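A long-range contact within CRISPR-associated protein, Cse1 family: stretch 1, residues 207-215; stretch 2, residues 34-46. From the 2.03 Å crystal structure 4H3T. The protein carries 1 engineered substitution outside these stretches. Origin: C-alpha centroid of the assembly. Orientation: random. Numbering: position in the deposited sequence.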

# COMPACT_ATOMS: atom_id res chain seq x y z
N GLY A 207 -9.01 6.66 9.09
CA GLY A 207 -10.22 7.17 9.72
C GLY A 207 -10.63 8.50 9.10
O GLY A 207 -10.17 8.83 8.01
N GLN A 208 -11.43 9.29 9.81
CA GLN A 208 -11.98 10.59 9.36
C GLN A 208 -11.08 11.80 9.72
O GLN A 208 -11.18 12.87 9.12
CB GLN A 208 -13.36 10.79 9.99
CG GLN A 208 -14.44 9.90 9.30
CD GLN A 208 -15.74 9.89 10.06
OE1 GLN A 208 -16.27 8.82 10.39
NE2 GLN A 208 -16.29 11.07 10.39
N THR A 209 -10.18 11.60 10.69
CA THR A 209 -9.16 12.55 11.04
C THR A 209 -7.86 11.79 11.15
O THR A 209 -7.86 10.54 11.28
CB THR A 209 -9.52 13.27 12.34
OG1 THR A 209 -9.38 12.34 13.40
CG2 THR A 209 -10.90 13.88 12.36
N LEU A 210 -6.75 12.52 11.17
CA LEU A 210 -5.43 11.93 11.35
C LEU A 210 -5.30 11.34 12.73
O LEU A 210 -4.69 10.32 12.87
CB LEU A 210 -4.32 12.95 11.14
CG LEU A 210 -2.89 12.41 11.21
CD1 LEU A 210 -2.65 11.28 10.18
CD2 LEU A 210 -1.92 13.51 11.00
N ARG A 211 -5.91 11.94 13.74
CA ARG A 211 -5.86 11.39 15.09
C ARG A 211 -6.53 10.03 15.14
O ARG A 211 -5.96 9.11 15.71
CB ARG A 211 -6.49 12.34 16.10
CG ARG A 211 -6.42 11.82 17.49
CD ARG A 211 -6.64 12.91 18.51
NE ARG A 211 -6.24 12.42 19.82
CZ ARG A 211 -6.97 11.62 20.59
NH1 ARG A 211 -8.18 11.23 20.21
NH2 ARG A 211 -6.48 11.19 21.74
N GLU A 212 -7.69 9.87 14.48
CA GLU A 212 -8.37 8.56 14.37
C GLU A 212 -7.52 7.55 13.64
O GLU A 212 -7.39 6.43 14.08
CB GLU A 212 -9.69 8.65 13.60
CG GLU A 212 -10.81 9.37 14.28
CD GLU A 212 -12.12 9.22 13.52
OE1 GLU A 212 -12.18 8.45 12.53
OE2 GLU A 212 -13.09 9.91 13.92
N THR A 213 -6.95 7.95 12.49
CA THR A 213 -6.04 7.10 11.70
C THR A 213 -4.87 6.62 12.54
O THR A 213 -4.53 5.45 12.50
CB THR A 213 -5.51 7.88 10.49
OG1 THR A 213 -6.63 8.20 9.67
CG2 THR A 213 -4.43 7.13 9.70
N LEU A 214 -4.26 7.52 13.28
CA LEU A 214 -3.13 7.13 14.12
C LEU A 214 -3.57 6.13 15.20
O LEU A 214 -2.95 5.08 15.32
CB LEU A 214 -2.49 8.33 14.77
CG LEU A 214 -1.74 9.28 13.81
CD1 LEU A 214 -1.28 10.51 14.61
CD2 LEU A 214 -0.56 8.60 13.09
N LEU A 215 -4.69 6.36 15.82
CA LEU A 215 -5.21 5.42 16.84
C LEU A 215 -5.66 4.07 16.25
O LEU A 215 -5.40 3.04 16.89
CB LEU A 215 -6.32 6.06 17.63
CG LEU A 215 -5.86 7.28 18.51
CD1 LEU A 215 -7.01 7.86 19.24
CD2 LEU A 215 -4.81 6.87 19.53
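Stretch 2, residues 34-46: DIFVLAHTIVGFD

How does stretch 2 lie on the start of the stretch 1 helix? It arrives in a helix that includes residues 34-37, and Leu-38 is the first residue to leave helical phi/psi; it passes through the residues that follow and leaves as a short strand, 42-45. That strand runs at 57° to the helix 210-215, with their axes 7.5 Å apart at closest approach. The backbones come nearest around the first helical turn: Thr-209 CA lies 4.3 Å from Val-43 CA, Arg-211 CA 4.7 Å from Ala-39 CA, and Leu-210 CA 4.8 Å from Gly-44 CA.

What satisfies the amide groups at the helix N-terminus, which have no preceding turn to bond to? Stretch 2 supplies two backbone carbonyls. Leu-210 N donates to Ile-42 O at 2.9 Å with an N-H...acceptor angle of 158°, the straighter of the two, and Arg-211 N donates to Ala-39 O at 3.2 Å with an angle of 140°. Ala-39 O also receives a weak bond from Ile-42 N, 3.4 Å away within stretch 2. The next amide is served from inside stretch 1: Glu-212 N donates to the N-cap side chain at Thr-209 OG1, 3.2 Å away. From Thr-213 N, bonded to Thr-209 O at 3.0 Å, the regular helical pattern takes over. The same Ile-42 O makes a CA-H...O contact with Thr-209 CA at 3.1 Å.

Where does Val-43 O find its donors? Val-43 O lies 3.4 Å from Leu-210 N, but the angle is poor and no hydrogen bond forms. Two waters donate to it instead, each at 2.8 Å from Val-43 O. Water 1 also bonds to Thr-213 OG1 at 2.8 Å, and water 2 donates to Gly-207 O at 2.7 Å, so each bridges the two stretches. Thr-213 OG1 accepts from Gly-207 N at 2.9 Å, while Gln-208 N donates to Glu-212 OE1 at 2.9 Å, tying the approaching loop to the helix.

Which side chains fill the space beside these polar links? The CA-to-CB bond of Leu-210 points toward stretch 2, which covers more of this residue, 120 Å², than of any other in the contact. Leu-210 CD2 reaches Ile-35 CG1 at 3.6 Å, Leu-210 CB packs 3.9 Å from Ile-42 CG2, and Leu-210 CD1 lies 4.1 Å from Phe-45 CE2. One turn on, Leu-214 CD1 meets Phe-36 CE1 at 4.2 Å. Arg-211 sets its CB 3.8 Å from Ala-39 CB and its CD 4.0 Å from His-40 CB; its end then leads away, and its guanidinium nitrogens NH1 and NH2 are hydrogen-bonded elsewhere in the structure.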

# COMPACT_ATOMS: atom_id res chain seq x y z
N ASP A 34 3.39 20.00 15.23
CA ASP A 34 2.02 20.35 14.83
C ASP A 34 1.23 19.18 14.28
O ASP A 34 0.03 19.13 14.49
CB ASP A 34 2.02 21.51 13.81
CG ASP A 34 2.14 22.85 14.51
OD1 ASP A 34 2.04 22.88 15.76
OD2 ASP A 34 2.37 23.87 13.81
N ILE A 35 1.85 18.22 13.65
CA ILE A 35 1.06 17.09 13.15
C ILE A 35 0.42 16.29 14.36
O ILE A 35 -0.69 15.78 14.22
CB ILE A 35 1.87 16.21 12.15
CG1 ILE A 35 0.92 15.64 11.06
CG2 ILE A 35 2.67 15.15 12.84
CD1 ILE A 35 1.49 14.77 10.06
N PHE A 36 1.03 16.31 15.54
CA PHE A 36 0.49 15.67 16.73
C PHE A 36 -0.46 16.61 17.44
O PHE A 36 -1.57 16.23 17.75
CB PHE A 36 1.65 15.25 17.66
CG PHE A 36 2.18 13.92 17.19
CD1 PHE A 36 1.50 12.75 17.49
CD2 PHE A 36 3.35 13.84 16.44
CE1 PHE A 36 1.96 11.55 17.04
CE2 PHE A 36 3.78 12.62 15.94
CZ PHE A 36 3.10 11.48 16.27
N VAL A 37 -0.04 17.84 17.68
CA VAL A 37 -0.87 18.81 18.43
C VAL A 37 -2.19 19.05 17.68
O VAL A 37 -3.24 19.09 18.31
CB VAL A 37 -0.09 20.13 18.69
CG1 VAL A 37 -1.01 21.20 19.34
CG2 VAL A 37 1.10 19.84 19.58
N LEU A 38 -2.13 19.10 16.34
CA LEU A 38 -3.32 19.41 15.52
C LEU A 38 -3.95 18.19 14.84
O LEU A 38 -4.84 18.36 14.00
CB LEU A 38 -2.91 20.44 14.46
CG LEU A 38 -2.30 21.75 14.95
CD1 LEU A 38 -1.93 22.63 13.79
CD2 LEU A 38 -3.22 22.49 15.86
N ALA A 39 -3.55 16.95 15.22
CA ALA A 39 -4.04 15.73 14.57
C ALA A 39 -5.58 15.61 14.52
O ALA A 39 -6.11 15.16 13.53
CB ALA A 39 -3.46 14.51 15.26
N HIS A 40 -6.29 16.11 15.54
CA HIS A 40 -7.76 16.07 15.58
C HIS A 40 -8.42 17.10 14.62
O HIS A 40 -9.64 17.06 14.45
CB HIS A 40 -8.24 16.30 17.01
CG HIS A 40 -7.83 17.63 17.57
ND1 HIS A 40 -6.49 17.97 17.73
CD2 HIS A 40 -8.59 18.70 17.90
CE1 HIS A 40 -6.50 19.21 18.20
NE2 HIS A 40 -7.73 19.68 18.34
N THR A 41 -7.64 18.03 14.05
CA THR A 41 -8.15 19.09 13.13
C THR A 41 -7.77 18.75 11.67
O THR A 41 -8.15 19.47 10.75
CB THR A 41 -7.58 20.48 13.51
OG1 THR A 41 -6.21 20.59 13.09
CG2 THR A 41 -7.70 20.81 14.98
N ILE A 42 -7.00 17.68 11.49
CA ILE A 42 -6.48 17.25 10.17
C ILE A 42 -7.25 16.09 9.66
O ILE A 42 -7.53 15.17 10.43
CB ILE A 42 -4.96 16.92 10.34
CG1 ILE A 42 -4.19 18.23 10.71
CG2 ILE A 42 -4.38 16.26 9.12
CD1 ILE A 42 -2.71 18.00 11.20
N VAL A 43 -7.61 16.12 8.38
CA VAL A 43 -8.27 15.01 7.68
C VAL A 43 -7.27 13.89 7.51
O VAL A 43 -7.52 12.73 7.88
CB VAL A 43 -8.87 15.44 6.30
CG1 VAL A 43 -9.44 14.24 5.50
CG2 VAL A 43 -9.97 16.47 6.50
N GLY A 44 -6.13 14.24 6.97
CA GLY A 44 -5.06 13.30 6.72
C GLY A 44 -3.94 13.88 5.92
O GLY A 44 -3.90 15.08 5.66
N PHE A 45 -3.00 13.00 5.56
CA PHE A 45 -1.87 13.32 4.71
C PHE A 45 -2.35 13.78 3.37
O PHE A 45 -3.37 13.35 2.95
CB PHE A 45 -0.94 12.12 4.53
CG PHE A 45 -0.08 11.85 5.74
CD1 PHE A 45 0.94 12.73 6.09
CD2 PHE A 45 -0.26 10.71 6.51
CE1 PHE A 45 1.73 12.49 7.22
CE2 PHE A 45 0.49 10.50 7.66
CZ PHE A 45 1.49 11.36 7.99
N ASP A 46 -1.60 14.66 2.69
CA ASP A 46 -1.97 15.17 1.39
C ASP A 46 -0.73 15.11 0.51
O ASP A 46 -0.21 16.13 0.08
CB ASP A 46 -2.50 16.59 1.58
CG ASP A 46 -2.89 17.26 0.28
OD1 ASP A 46 -3.32 16.56 -0.63
OD2 ASP A 46 -2.79 18.49 0.20
O HOH W 1 -5.93 10.49 8.29
O HOH W 2 -9.33 10.94 6.63